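Local coordinates for protein L-iditol 2-dehydrogenase (PDB 4OH1) that probably catalyses the NAD+-dependent oxidation of L-iditol or a related polyol as a zinc-containing dehydrogenase of the alcohol dehydrogenase family, at residues M2-V7 / M24-P29; T8-F13 / T50-G55; I36-V41 / G78-V83; D267-A272 / H296-G301; K323-T328 / A343-K348. All coordinates share one frame; numbering follows the deposited sequence.

How the contacts relate
Contact 4 is fully buried, and contact 3 is largely so. Contacts 1, 2 and 5 are partly buried. Contacts 1 and 2 share strand 2-9, and Val7 of contact 1 packs on Ile52 and Leu53 of contact 2. Contacts 3 and 5 belong to one mixed sheet, where strands 35-44 and 344-348 are neighbours. Contact 1 reaches both: Pro29 O meets Arg37 NH2, and Arg3 NH1 meets Thr328 OG1. Contact 4 stands apart in the parallel sheet, about 34 Å from contact 1 between centres. Contact 1 has selenomethionine packing, contact 2 a loop laid on a helix end, contact 3 a salt bridge, contact 4 a His-carboxylate bond and contact 5 a parallel ladder.

Contact 1: residues M2-V7 / M24-P29; sequences MRQLFV and MEAPMP
Met2, a selenomethionine, lies against Ala26 and Pro29. Its CG stands between the backbone N and the carbonyl carbon (chi1 50°), and the chain runs extended from there. Met2 CE comes to 3.7 Å from Ala26 CB and 3.9 Å from Pro29 CD. The Met2 and Pro29 side chains cross at about a right angle. On the same face of the sheet, Gln4 OE1 touches Ala26 CB at 3.4 Å. Ala26 CB also sits near the plane of the Phe6 ring, at its edge. Further along, Met24 SE is 4.3 Å from the centroid of the Phe6 ring, in an oblique Met-aromatic contact.

Backbone bonds set this register. Met2 N gives a bond of 2.7 Å to Ala26 O, and Ala26 N returns one to Met2 O. Met24 N binds Gln4 O at 2.9 Å, while the reverse bond from Gln4 N to Met24 O is weak. Arg3 and Glu25 form the non-hydrogen-bonded pair between them, on the other face.

Outward, Arg3 NE makes a salt bridge with Glu132, and Met2 packs on Tyr133. The arrangement is an antiparallel beta hairpin, made by strands 2-9 and 20-26 at the N-terminus.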
# COMPACT_ATOMS: atom_id res chain seq x y z
N MSE A 2 -41.03 21.55 -16.41
CA MSE A 2 -39.95 21.23 -17.31
C MSE A 2 -40.11 19.81 -17.83
O MSE A 2 -40.89 19.04 -17.29
CB MSE A 2 -38.68 21.28 -16.51
CG MSE A 2 -38.86 20.45 -15.27
SE MSE A 2 -37.20 19.94 -14.57
CE MSE A 2 -37.63 18.55 -13.25
N ARG A 3 -39.31 19.46 -18.83
CA ARG A 3 -39.27 18.09 -19.37
C ARG A 3 -38.41 17.13 -18.51
O ARG A 3 -37.30 17.45 -18.15
CB ARG A 3 -38.72 18.12 -20.80
CG ARG A 3 -39.51 19.07 -21.71
CD ARG A 3 -39.04 19.01 -23.13
NE ARG A 3 -37.67 19.50 -23.24
CZ ARG A 3 -36.88 19.32 -24.29
NH1 ARG A 3 -37.29 18.63 -25.35
NH2 ARG A 3 -35.64 19.81 -24.25
N GLN A 4 -38.94 15.97 -18.16
CA GLN A 4 -38.17 14.96 -17.46
C GLN A 4 -38.63 13.58 -17.92
O GLN A 4 -39.80 13.40 -18.15
CB GLN A 4 -38.35 15.10 -15.97
CG GLN A 4 -37.64 14.03 -15.13
CD GLN A 4 -37.62 14.38 -13.65
OE1 GLN A 4 -38.23 15.35 -13.24
NE2 GLN A 4 -36.88 13.60 -12.84
N LEU A 5 -37.69 12.62 -18.00
CA LEU A 5 -37.97 11.23 -18.33
C LEU A 5 -38.08 10.40 -17.08
O LEU A 5 -37.33 10.60 -16.16
CB LEU A 5 -36.82 10.64 -19.13
CG LEU A 5 -36.43 11.49 -20.32
CD1 LEU A 5 -35.32 10.81 -21.12
CD2 LEU A 5 -37.61 11.76 -21.17
N PHE A 6 -38.99 9.43 -17.11
CA PHE A 6 -39.23 8.54 -16.00
C PHE A 6 -39.28 7.13 -16.54
O PHE A 6 -39.66 6.88 -17.71
CB PHE A 6 -40.59 8.87 -15.36
CG PHE A 6 -40.63 10.19 -14.67
CD1 PHE A 6 -40.85 11.37 -15.39
CD2 PHE A 6 -40.45 10.28 -13.30
CE1 PHE A 6 -40.88 12.61 -14.76
CE2 PHE A 6 -40.48 11.53 -12.64
CZ PHE A 6 -40.68 12.69 -13.38
N VAL A 7 -38.91 6.19 -15.69
CA VAL A 7 -39.06 4.79 -15.99
C VAL A 7 -40.51 4.53 -15.66
O VAL A 7 -40.89 4.70 -14.50
CB VAL A 7 -38.17 3.92 -15.08
CG1 VAL A 7 -38.45 2.44 -15.30
CG2 VAL A 7 -36.72 4.21 -15.37
N MSE A 24 -42.54 13.00 -19.02
CA MSE A 24 -43.70 13.57 -18.32
C MSE A 24 -43.39 15.01 -18.00
O MSE A 24 -42.26 15.47 -18.20
CB MSE A 24 -44.05 12.80 -17.03
CG MSE A 24 -44.27 11.34 -17.26
SE MSE A 24 -44.44 10.11 -15.70
CE MSE A 24 -46.35 10.34 -15.26
N GLU A 25 -44.39 15.75 -17.54
CA GLU A 25 -44.10 17.09 -17.04
C GLU A 25 -43.77 17.01 -15.55
O GLU A 25 -44.28 16.17 -14.82
CB GLU A 25 -45.18 18.14 -17.34
CG GLU A 25 -44.57 19.58 -17.15
CD GLU A 25 -44.43 20.43 -18.44
OE1 GLU A 25 -45.44 21.14 -18.73
OE2 GLU A 25 -43.34 20.41 -19.11
N ALA A 26 -42.82 17.84 -15.14
CA ALA A 26 -42.40 17.89 -13.78
C ALA A 26 -42.23 19.34 -13.41
O ALA A 26 -41.82 20.16 -14.22
CB ALA A 26 -41.09 17.16 -13.63
N PRO A 27 -42.51 19.65 -12.16
CA PRO A 27 -42.34 21.02 -11.72
C PRO A 27 -40.85 21.36 -11.63
O PRO A 27 -40.03 20.47 -11.49
CB PRO A 27 -42.99 21.02 -10.34
CG PRO A 27 -42.81 19.61 -9.84
CD PRO A 27 -42.74 18.71 -11.04
N MSE A 28 -40.54 22.64 -11.77
CA MSE A 28 -39.21 23.14 -11.58
C MSE A 28 -38.77 22.93 -10.12
O MSE A 28 -39.45 23.36 -9.20
CB MSE A 28 -39.24 24.63 -11.89
CG MSE A 28 -37.93 25.34 -11.74
SE MSE A 28 -36.73 24.76 -13.19
CE MSE A 28 -35.81 26.41 -13.75
N PRO A 29 -37.63 22.26 -9.88
CA PRO A 29 -37.24 22.13 -8.47
C PRO A 29 -36.50 23.37 -7.94
O PRO A 29 -35.95 24.16 -8.71
CB PRO A 29 -36.31 20.91 -8.49
CG PRO A 29 -35.67 20.96 -9.81
CD PRO A 29 -36.79 21.45 -10.76

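Contact 2: residues T8-F13 / T50-G55; sequences TSIRDF and THILTG
Ile10 and Arg11 meet the end of helix 48-54. Ile10 takes the crowded position, with CG1 between the backbone N and the carbonyl carbon (chi1 44°). Its CG2 is then anti to the carbonyl carbon and faces the helix, where Ile10 CG2 packs on Ile52 CG2 at 3.5 Å. The two side chains cross obliquely. The same Ile10 CG2 lies very close to Ile52 O, a buried carbonyl oxygen with no polar partner in the model. Leu53 CD2 reaches back to Ser9 O at 3.8 Å.

Arg11 has CG anti to the backbone N (chi1 -176°) and stays extended as far as NE. Arg11 CB comes to 3.5 Å from Gly55 O. Further out, Arg11 CD is 3.2 Å from Thr54 O. Arg11 NH1 bonds to that same Thr54 O at 3.2 Å, with a bent N-H...O angle of 139°. The acceptor lies well out of the guanidinium plane.

Phe13 folds back on this arginine. Arg11 CG lies over the centre of one face of its ring, and Phe13 CE2 is 3.7 Å from Gly55 O. Within the helix, Thr54 OG1 and Thr54 N both donate to Thr50 O.

Ile10 also packs on helix 60-66, and Leu53 on Tyr338. The loop after strand 2-9 thus packs on the C-terminal end of helix 48-54 in the GroES-like domain. The Ile52 side chain is about 7 Å from that of the zinc ligand His74.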
# COMPACT_ATOMS: atom_id res chain seq x y z
N THR A 8 -41.31 4.16 -16.67
CA THR A 8 -42.75 3.90 -16.52
C THR A 8 -43.13 2.41 -16.36
O THR A 8 -44.13 2.10 -15.74
CB THR A 8 -43.57 4.56 -17.67
OG1 THR A 8 -42.97 4.26 -18.94
CG2 THR A 8 -43.60 6.09 -17.49
N SER A 9 -42.33 1.50 -16.90
CA SER A 9 -42.45 0.07 -16.59
C SER A 9 -41.09 -0.60 -16.62
O SER A 9 -40.17 -0.10 -17.27
CB SER A 9 -43.34 -0.59 -17.62
OG SER A 9 -42.67 -0.65 -18.87
N ILE A 10 -40.96 -1.74 -15.95
CA ILE A 10 -39.73 -2.56 -15.99
C ILE A 10 -40.02 -3.90 -16.64
O ILE A 10 -41.18 -4.19 -16.95
CB ILE A 10 -39.15 -2.83 -14.58
CG1 ILE A 10 -40.30 -3.21 -13.62
CG2 ILE A 10 -38.36 -1.61 -14.05
CD1 ILE A 10 -39.88 -4.09 -12.48
N ARG A 11 -38.99 -4.74 -16.82
CA ARG A 11 -39.20 -6.03 -17.49
C ARG A 11 -40.26 -6.87 -16.78
O ARG A 11 -40.09 -7.18 -15.59
CB ARG A 11 -37.90 -6.83 -17.60
CG ARG A 11 -38.10 -8.13 -18.41
CD ARG A 11 -36.79 -8.70 -18.93
NE ARG A 11 -37.02 -9.75 -19.92
CZ ARG A 11 -36.07 -10.45 -20.52
NH1 ARG A 11 -34.80 -10.24 -20.24
NH2 ARG A 11 -36.40 -11.37 -21.42
N ASP A 12 -41.34 -7.21 -17.51
CA ASP A 12 -42.43 -8.10 -17.05
C ASP A 12 -42.16 -9.52 -17.63
O ASP A 12 -42.47 -9.80 -18.79
CB ASP A 12 -43.82 -7.55 -17.50
CG ASP A 12 -45.03 -8.35 -16.95
OD1 ASP A 12 -44.85 -9.35 -16.22
OD2 ASP A 12 -46.19 -7.98 -17.27
N PHE A 13 -41.56 -10.39 -16.82
CA PHE A 13 -41.25 -11.76 -17.24
C PHE A 13 -42.52 -12.61 -17.45
O PHE A 13 -42.53 -13.40 -18.38
CB PHE A 13 -40.30 -12.44 -16.27
CG PHE A 13 -38.91 -11.88 -16.29
CD1 PHE A 13 -38.03 -12.20 -17.32
CD2 PHE A 13 -38.46 -11.05 -15.25
CE1 PHE A 13 -36.71 -11.69 -17.34
CE2 PHE A 13 -37.14 -10.52 -15.24
CZ PHE A 13 -36.27 -10.85 -16.29
N THR A 50 -30.19 0.27 -18.13
CA THR A 50 -30.66 -0.79 -19.05
C THR A 50 -31.15 -2.04 -18.28
O THR A 50 -32.13 -2.65 -18.68
CB THR A 50 -29.55 -1.25 -20.10
OG1 THR A 50 -28.69 -0.16 -20.45
CG2 THR A 50 -30.17 -1.84 -21.38
N HIS A 51 -30.45 -2.40 -17.19
CA HIS A 51 -30.81 -3.53 -16.30
C HIS A 51 -32.17 -3.32 -15.62
O HIS A 51 -32.94 -4.26 -15.49
CB HIS A 51 -29.69 -3.77 -15.25
CG HIS A 51 -29.94 -4.92 -14.31
ND1 HIS A 51 -29.37 -6.17 -14.48
CD2 HIS A 51 -30.68 -5.00 -13.17
CE1 HIS A 51 -29.76 -6.97 -13.50
NE2 HIS A 51 -30.55 -6.28 -12.69
N ILE A 52 -32.46 -2.08 -15.19
CA ILE A 52 -33.79 -1.72 -14.64
C ILE A 52 -34.86 -2.03 -15.67
O ILE A 52 -35.91 -2.58 -15.35
CB ILE A 52 -33.88 -0.20 -14.23
CG1 ILE A 52 -32.97 0.10 -13.03
CG2 ILE A 52 -35.32 0.20 -13.90
CD1 ILE A 52 -32.65 1.58 -12.81
N LEU A 53 -34.56 -1.69 -16.90
CA LEU A 53 -35.56 -1.69 -17.94
C LEU A 53 -35.74 -3.08 -18.56
O LEU A 53 -36.85 -3.58 -18.67
CB LEU A 53 -35.17 -0.66 -19.00
CG LEU A 53 -35.39 0.78 -18.55
CD1 LEU A 53 -34.45 1.80 -19.28
CD2 LEU A 53 -36.85 1.10 -18.79
N THR A 54 -34.64 -3.69 -18.96
CA THR A 54 -34.67 -4.91 -19.75
C THR A 54 -34.16 -6.11 -18.93
O THR A 54 -34.00 -7.22 -19.46
CB THR A 54 -33.81 -4.72 -21.04
OG1 THR A 54 -32.46 -4.35 -20.69
CG2 THR A 54 -34.45 -3.65 -21.97
N GLY A 55 -33.95 -5.88 -17.64
CA GLY A 55 -33.18 -6.80 -16.83
C GLY A 55 -33.96 -7.60 -15.81
O GLY A 55 -35.17 -7.36 -15.50

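Contact 3: residues I36-V41 / G78-V83; sequences IRIKVV and GVIDKV
Arg37 buries the most surface here, then Lys82, with Asp81 and Ile36 nearly equal to it. Arg37 CG is anti to the backbone N (chi1 -179°), and the chain bends further on. It lies beside Asp81, both side chains pointing the same way. Arg37 NH1 makes a salt bridge with Asp81 OD2 at 2.7 Å. The oxygen lies near the guanidinium plane, although the two flat groups are turned 41° apart. Lys82 CB covers one guanidinium face, 3.7 Å from Arg37 NH1.

Asp81 and Lys82 both face Arg37, forming a classic beta bulge. Arg37 O takes bonds from Asp81 N at 2.8 Å and Lys82 N at 3.3 Å. Arg37 N returns an almost straight bond to Lys82 O. Away from the salt bridge, Ile36 CG2 packs on Ile80 CG2 at 3.8 Å.

Glu30 gives Arg37 NH2 and Lys82 NZ a shared carboxylate, which probably offsets their like charges. Strand 133-137 borders strand 35-44, strand 97-100 borders strand 75-83, and helix 85-89 packs on Ile36.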
# COMPACT_ATOMS: atom_id res chain seq x y z
N ILE A 36 -28.11 23.27 -4.89
CA ILE A 36 -27.71 23.92 -6.12
C ILE A 36 -28.58 23.32 -7.19
O ILE A 36 -28.75 22.09 -7.24
CB ILE A 36 -26.23 23.61 -6.44
CG1 ILE A 36 -25.32 24.12 -5.33
CG2 ILE A 36 -25.84 24.24 -7.74
CD1 ILE A 36 -23.89 24.01 -5.66
N ARG A 37 -29.11 24.15 -8.07
CA ARG A 37 -29.84 23.66 -9.19
C ARG A 37 -28.98 23.80 -10.43
O ARG A 37 -28.35 24.84 -10.68
CB ARG A 37 -31.14 24.42 -9.37
CG ARG A 37 -31.93 23.90 -10.55
CD ARG A 37 -32.70 25.02 -11.21
NE ARG A 37 -33.80 25.34 -10.39
CZ ARG A 37 -34.35 26.55 -10.26
NH1 ARG A 37 -33.92 27.62 -10.91
NH2 ARG A 37 -35.37 26.66 -9.45
N ILE A 38 -28.96 22.71 -11.20
CA ILE A 38 -28.21 22.60 -12.42
C ILE A 38 -29.16 22.67 -13.56
O ILE A 38 -30.18 22.00 -13.59
CB ILE A 38 -27.51 21.16 -12.60
CG1 ILE A 38 -26.64 20.81 -11.44
CG2 ILE A 38 -26.67 21.10 -13.83
CD1 ILE A 38 -25.88 21.99 -10.98
N LYS A 39 -28.76 23.39 -14.57
CA LYS A 39 -29.38 23.23 -15.83
C LYS A 39 -28.59 22.13 -16.55
O LYS A 39 -27.41 22.33 -16.86
CB LYS A 39 -29.28 24.49 -16.63
CG LYS A 39 -30.13 24.42 -17.81
CD LYS A 39 -29.68 25.28 -18.94
CE LYS A 39 -30.80 25.27 -19.96
NZ LYS A 39 -30.36 25.97 -21.17
N VAL A 40 -29.26 21.03 -16.89
CA VAL A 40 -28.56 19.88 -17.40
C VAL A 40 -28.38 20.07 -18.88
O VAL A 40 -29.32 20.37 -19.59
CB VAL A 40 -29.29 18.60 -17.08
CG1 VAL A 40 -28.46 17.39 -17.54
CG2 VAL A 40 -29.52 18.49 -15.59
N VAL A 41 -27.15 19.88 -19.35
CA VAL A 41 -26.84 20.02 -20.77
C VAL A 41 -26.62 18.65 -21.46
O VAL A 41 -27.18 18.39 -22.52
CB VAL A 41 -25.65 20.95 -20.95
CG1 VAL A 41 -25.19 20.99 -22.45
CG2 VAL A 41 -26.00 22.30 -20.42
N GLY A 78 -23.67 19.99 -16.72
CA GLY A 78 -24.38 21.16 -17.14
C GLY A 78 -23.83 22.39 -16.48
O GLY A 78 -22.64 22.46 -16.18
N VAL A 79 -24.71 23.37 -16.25
CA VAL A 79 -24.31 24.70 -15.76
C VAL A 79 -25.19 25.03 -14.54
O VAL A 79 -26.37 24.73 -14.51
CB VAL A 79 -24.47 25.72 -16.87
CG1 VAL A 79 -24.07 27.06 -16.41
CG2 VAL A 79 -23.60 25.35 -18.06
N ILE A 80 -24.59 25.61 -13.51
CA ILE A 80 -25.33 26.04 -12.35
C ILE A 80 -26.36 27.13 -12.76
O ILE A 80 -26.01 28.10 -13.41
CB ILE A 80 -24.42 26.56 -11.27
CG1 ILE A 80 -23.51 25.44 -10.76
CG2 ILE A 80 -25.26 27.12 -10.11
CD1 ILE A 80 -22.78 25.72 -9.43
N ASP A 81 -27.60 26.90 -12.36
CA ASP A 81 -28.73 27.74 -12.68
C ASP A 81 -29.20 28.55 -11.47
O ASP A 81 -29.70 29.64 -11.63
CB ASP A 81 -29.88 26.86 -13.10
CG ASP A 81 -31.07 27.64 -13.56
OD1 ASP A 81 -30.93 28.31 -14.60
OD2 ASP A 81 -32.14 27.56 -12.91
N LYS A 82 -29.03 28.03 -10.26
CA LYS A 82 -29.43 28.72 -9.06
C LYS A 82 -28.80 28.07 -7.83
O LYS A 82 -28.66 26.83 -7.77
CB LYS A 82 -30.93 28.66 -8.91
CG LYS A 82 -31.46 29.20 -7.62
CD LYS A 82 -32.95 29.45 -7.71
CE LYS A 82 -33.56 29.96 -6.38
NZ LYS A 82 -35.04 29.96 -6.51
N VAL A 83 -28.41 28.90 -6.88
CA VAL A 83 -27.59 28.51 -5.74
C VAL A 83 -28.29 28.95 -4.42
O VAL A 83 -28.65 30.08 -4.28
CB VAL A 83 -26.21 29.25 -5.84
CG1 VAL A 83 -25.32 28.85 -4.69
CG2 VAL A 83 -25.47 28.89 -7.09

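Contact 4: residues D267-A272 / H296-G301; sequences DAVYFA and HGMIQG
The last strand pair of this chain's Rossmann-type parallel sheet, where a second subunit extends it, contains this contact between Asp267 and His296. His296 NE2 donates to Asp267 OD1 at 2.8 Å in a nearly straight bond (171°). The oxygen lies in the imidazole plane and uses its anti lone pair. Carboxylate and ring are nearly coplanar, 16° apart. Such a His-carboxylate bond would be expected to favour the proton on NE2.

The backbones pair in parallel. His296 N binds Ala268 O at 2.8 Å, and Tyr270 N binds His296 O at 2.9 Å. Val269 CG2 packs obliquely near His296 CD2. Beyond the ladder, Met298 CB touches Phe271 CB at 3.8 Å and Val269 CG1 at 4.0 Å.

Strand 242-247 flanks strand 266-270 on its other side. Helix 156-168 covers Phe271, His296 and Met298. His296 ND1 bonds to His294 of the second subunit, whose strand pairs antiparallel with His296, so the sheet continues across the interface.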
# COMPACT_ATOMS: atom_id res chain seq x y z
N ASP A 267 -4.90 -10.12 -9.62
CA ASP A 267 -6.05 -9.44 -9.02
C ASP A 267 -7.18 -9.42 -10.00
O ASP A 267 -7.06 -8.86 -11.11
CB ASP A 267 -5.75 -8.02 -8.60
CG ASP A 267 -4.75 -7.94 -7.50
OD1 ASP A 267 -5.19 -8.00 -6.34
OD2 ASP A 267 -3.54 -7.82 -7.80
N ALA A 268 -8.26 -10.05 -9.60
CA ALA A 268 -9.52 -10.02 -10.40
C ALA A 268 -10.58 -9.16 -9.70
O ALA A 268 -10.85 -9.37 -8.50
CB ALA A 268 -10.06 -11.40 -10.58
N VAL A 269 -11.23 -8.30 -10.48
CA VAL A 269 -12.22 -7.36 -9.98
C VAL A 269 -13.55 -7.58 -10.71
O VAL A 269 -13.64 -7.48 -11.95
CB VAL A 269 -11.80 -5.92 -10.16
CG1 VAL A 269 -12.79 -5.01 -9.52
CG2 VAL A 269 -10.46 -5.68 -9.47
N TYR A 270 -14.57 -7.86 -9.91
CA TYR A 270 -15.93 -8.11 -10.35
C TYR A 270 -16.76 -6.91 -9.97
O TYR A 270 -17.14 -6.76 -8.83
CB TYR A 270 -16.44 -9.42 -9.73
CG TYR A 270 -15.67 -10.61 -10.22
CD1 TYR A 270 -16.01 -11.26 -11.40
CD2 TYR A 270 -14.55 -11.06 -9.54
CE1 TYR A 270 -15.26 -12.37 -11.87
CE2 TYR A 270 -13.81 -12.14 -10.01
CZ TYR A 270 -14.18 -12.80 -11.16
OH TYR A 270 -13.39 -13.83 -11.60
N PHE A 271 -16.97 -6.05 -10.93
CA PHE A 271 -17.65 -4.76 -10.73
C PHE A 271 -18.99 -4.61 -11.44
O PHE A 271 -19.66 -3.60 -11.27
CB PHE A 271 -16.71 -3.59 -11.17
CG PHE A 271 -16.40 -3.56 -12.63
CD1 PHE A 271 -15.32 -4.25 -13.14
CD2 PHE A 271 -17.14 -2.77 -13.50
CE1 PHE A 271 -15.02 -4.21 -14.54
CE2 PHE A 271 -16.85 -2.74 -14.89
CZ PHE A 271 -15.80 -3.46 -15.40
N ALA A 272 -19.35 -5.58 -12.27
CA ALA A 272 -20.64 -5.56 -12.93
C ALA A 272 -21.76 -5.79 -11.94
O ALA A 272 -21.56 -6.26 -10.81
CB ALA A 272 -20.67 -6.60 -14.00
N HIS A 296 -11.73 -9.63 -5.90
CA HIS A 296 -12.29 -8.43 -5.31
C HIS A 296 -13.61 -8.07 -5.91
O HIS A 296 -13.85 -8.25 -7.13
CB HIS A 296 -11.42 -7.21 -5.60
CG HIS A 296 -9.98 -7.40 -5.35
ND1 HIS A 296 -9.43 -7.32 -4.09
CD2 HIS A 296 -8.94 -7.64 -6.19
CE1 HIS A 296 -8.12 -7.52 -4.16
NE2 HIS A 296 -7.81 -7.73 -5.42
N GLY A 297 -14.45 -7.49 -5.07
CA GLY A 297 -15.58 -6.72 -5.54
C GLY A 297 -15.30 -5.22 -5.63
O GLY A 297 -14.21 -4.74 -5.29
N MSE A 298 -16.31 -4.47 -6.06
CA MSE A 298 -16.22 -3.02 -6.28
C MSE A 298 -17.65 -2.41 -6.22
O MSE A 298 -18.49 -2.68 -7.10
CB MSE A 298 -15.56 -2.76 -7.65
CG MSE A 298 -14.57 -1.57 -7.68
SE MSE A 298 -15.50 0.06 -7.25
CE MSE A 298 -16.46 0.21 -8.99
N ILE A 299 -17.93 -1.62 -5.18
CA ILE A 299 -19.18 -0.81 -5.16
C ILE A 299 -18.98 0.73 -5.11
O ILE A 299 -18.48 1.31 -4.14
CB ILE A 299 -20.22 -1.22 -4.06
CG1 ILE A 299 -21.57 -0.46 -4.33
CG2 ILE A 299 -19.61 -1.05 -2.63
CD1 ILE A 299 -22.90 -1.18 -4.05
N GLN A 300 -19.42 1.35 -6.21
CA GLN A 300 -19.56 2.81 -6.41
C GLN A 300 -18.26 3.54 -6.63
O GLN A 300 -18.21 4.38 -7.52
CB GLN A 300 -20.35 3.50 -5.28
CG GLN A 300 -21.83 3.23 -5.28
CD GLN A 300 -22.59 4.08 -4.25
OE1 GLN A 300 -22.10 5.12 -3.78
NE2 GLN A 300 -23.77 3.61 -3.88
N GLY A 301 -17.22 3.23 -5.86
CA GLY A 301 -16.03 4.08 -5.81
C GLY A 301 -16.25 5.18 -4.73
O GLY A 301 -17.40 5.49 -4.34

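Contact 5: residues K323-T328 / A343-K348; sequences KEHTLT and AKIVIK
Glu324 and Val346 pair near the middle of this ladder. Its tight part is the backbone. Val346 N binds Lys323 O, and His325 N binds Val346 O at 2.8 Å. Lys348 N then binds His325 O at 2.7 Å, and Leu327 N closes the row on Lys348 O. Short CA-H...O contacts fill in, such as Glu324 CA to Val346 O at 3.1 Å. The face of Ile345 and Ile347 is also close. Ile347 CG2 lies 3.5 Å from Leu327 N and 4.1 Å from Leu327 CB. Ile345 CG2 meets the edge of the His325 ring, 4.1 Å from His325 CD2.

The face of Glu324 and Lys348 is looser. These two lie side by side and point the same way, but Glu324 OE2 touches Lys348 CD at 3.7 Å and stays 5.9 Å from Lys348 NZ. Their charged ends turn elsewhere, Glu324 to Lys151 and Tyr42, Lys348 to Asp350 and Glu351.

Helix 330-338 completes the beta-alpha-beta crossover, with His325 bonded to its Asp336. Strand 35-44 borders strand 344-348 on the other side, and Lys344 NZ makes a salt bridge to the zinc ligand Glu75, on strand 75-83.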
# COMPACT_ATOMS: atom_id res chain seq x y z
N LYS A 323 -23.13 7.74 -29.91
CA LYS A 323 -24.39 8.34 -30.37
C LYS A 323 -24.73 9.50 -29.49
O LYS A 323 -24.61 9.39 -28.29
CB LYS A 323 -25.55 7.35 -30.18
CG LYS A 323 -25.68 6.34 -31.23
CD LYS A 323 -26.39 6.92 -32.41
CE LYS A 323 -26.44 5.91 -33.52
NZ LYS A 323 -27.22 6.56 -34.58
N GLU A 324 -25.24 10.57 -30.10
CA GLU A 324 -25.79 11.69 -29.38
C GLU A 324 -27.18 11.94 -29.92
O GLU A 324 -27.35 11.99 -31.13
CB GLU A 324 -24.94 12.93 -29.62
CG GLU A 324 -25.58 14.25 -29.10
CD GLU A 324 -24.67 15.48 -29.32
OE1 GLU A 324 -23.51 15.27 -29.71
OE2 GLU A 324 -25.13 16.64 -29.13
N HIS A 325 -28.16 12.08 -29.04
CA HIS A 325 -29.50 12.49 -29.41
C HIS A 325 -29.95 13.70 -28.59
O HIS A 325 -29.40 13.97 -27.54
CB HIS A 325 -30.48 11.37 -29.15
CG HIS A 325 -30.27 10.15 -29.99
ND1 HIS A 325 -30.75 10.05 -31.28
CD2 HIS A 325 -29.67 8.97 -29.72
CE1 HIS A 325 -30.45 8.85 -31.76
NE2 HIS A 325 -29.79 8.18 -30.83
N THR A 326 -30.98 14.41 -29.07
CA THR A 326 -31.61 15.49 -28.32
C THR A 326 -32.63 14.91 -27.36
O THR A 326 -33.17 13.81 -27.60
CB THR A 326 -32.34 16.43 -29.24
OG1 THR A 326 -33.30 15.68 -29.98
CG2 THR A 326 -31.37 17.11 -30.23
N LEU A 327 -32.88 15.61 -26.25
CA LEU A 327 -33.94 15.17 -25.37
C LEU A 327 -35.24 14.99 -26.14
O LEU A 327 -35.98 14.07 -25.92
CB LEU A 327 -34.11 16.13 -24.22
CG LEU A 327 -35.22 15.81 -23.23
CD1 LEU A 327 -35.16 14.34 -22.77
CD2 LEU A 327 -35.16 16.76 -22.01
N THR A 328 -35.50 15.87 -27.09
CA THR A 328 -36.71 15.76 -27.89
C THR A 328 -36.80 14.38 -28.51
O THR A 328 -37.89 13.81 -28.60
CB THR A 328 -36.73 16.82 -29.00
OG1 THR A 328 -36.62 18.11 -28.39
CG2 THR A 328 -38.00 16.78 -29.78
N ALA A 343 -21.40 1.77 -27.45
CA ALA A 343 -20.67 1.78 -26.21
C ALA A 343 -21.33 2.75 -25.21
O ALA A 343 -21.66 2.36 -24.10
CB ALA A 343 -19.19 2.10 -26.43
N LYS A 344 -21.48 4.01 -25.59
CA LYS A 344 -22.16 5.01 -24.76
C LYS A 344 -23.00 5.92 -25.66
O LYS A 344 -22.59 6.30 -26.77
CB LYS A 344 -21.19 5.91 -23.97
CG LYS A 344 -20.53 5.29 -22.75
CD LYS A 344 -21.50 4.83 -21.68
CE LYS A 344 -21.74 5.86 -20.63
NZ LYS A 344 -22.51 5.27 -19.49
N ILE A 345 -24.18 6.25 -25.13
CA ILE A 345 -25.11 7.17 -25.75
C ILE A 345 -25.32 8.39 -24.87
O ILE A 345 -25.53 8.25 -23.66
CB ILE A 345 -26.45 6.51 -25.95
CG1 ILE A 345 -26.30 5.26 -26.84
CG2 ILE A 345 -27.45 7.47 -26.61
CD1 ILE A 345 -27.43 4.22 -26.62
N VAL A 346 -25.25 9.59 -25.47
CA VAL A 346 -25.56 10.80 -24.73
C VAL A 346 -26.76 11.52 -25.29
O VAL A 346 -27.00 11.52 -26.50
CB VAL A 346 -24.38 11.84 -24.63
CG1 VAL A 346 -23.28 11.25 -23.87
CG2 VAL A 346 -23.89 12.28 -26.02
N ILE A 347 -27.46 12.17 -24.37
CA ILE A 347 -28.60 12.99 -24.72
C ILE A 347 -28.33 14.45 -24.43
O ILE A 347 -27.98 14.80 -23.33
CB ILE A 347 -29.81 12.55 -23.93
CG1 ILE A 347 -30.15 11.12 -24.27
CG2 ILE A 347 -31.00 13.48 -24.27
CD1 ILE A 347 -31.34 10.55 -23.52
N LYS A 348 -28.57 15.30 -25.40
CA LYS A 348 -28.40 16.73 -25.18
C LYS A 348 -29.71 17.29 -24.66
O LYS A 348 -30.69 17.34 -25.38
CB LYS A 348 -27.98 17.43 -26.44
CG LYS A 348 -27.53 18.84 -26.15
CD LYS A 348 -26.80 19.39 -27.34
CE LYS A 348 -26.05 20.62 -26.93
NZ LYS A 348 -26.98 21.76 -26.84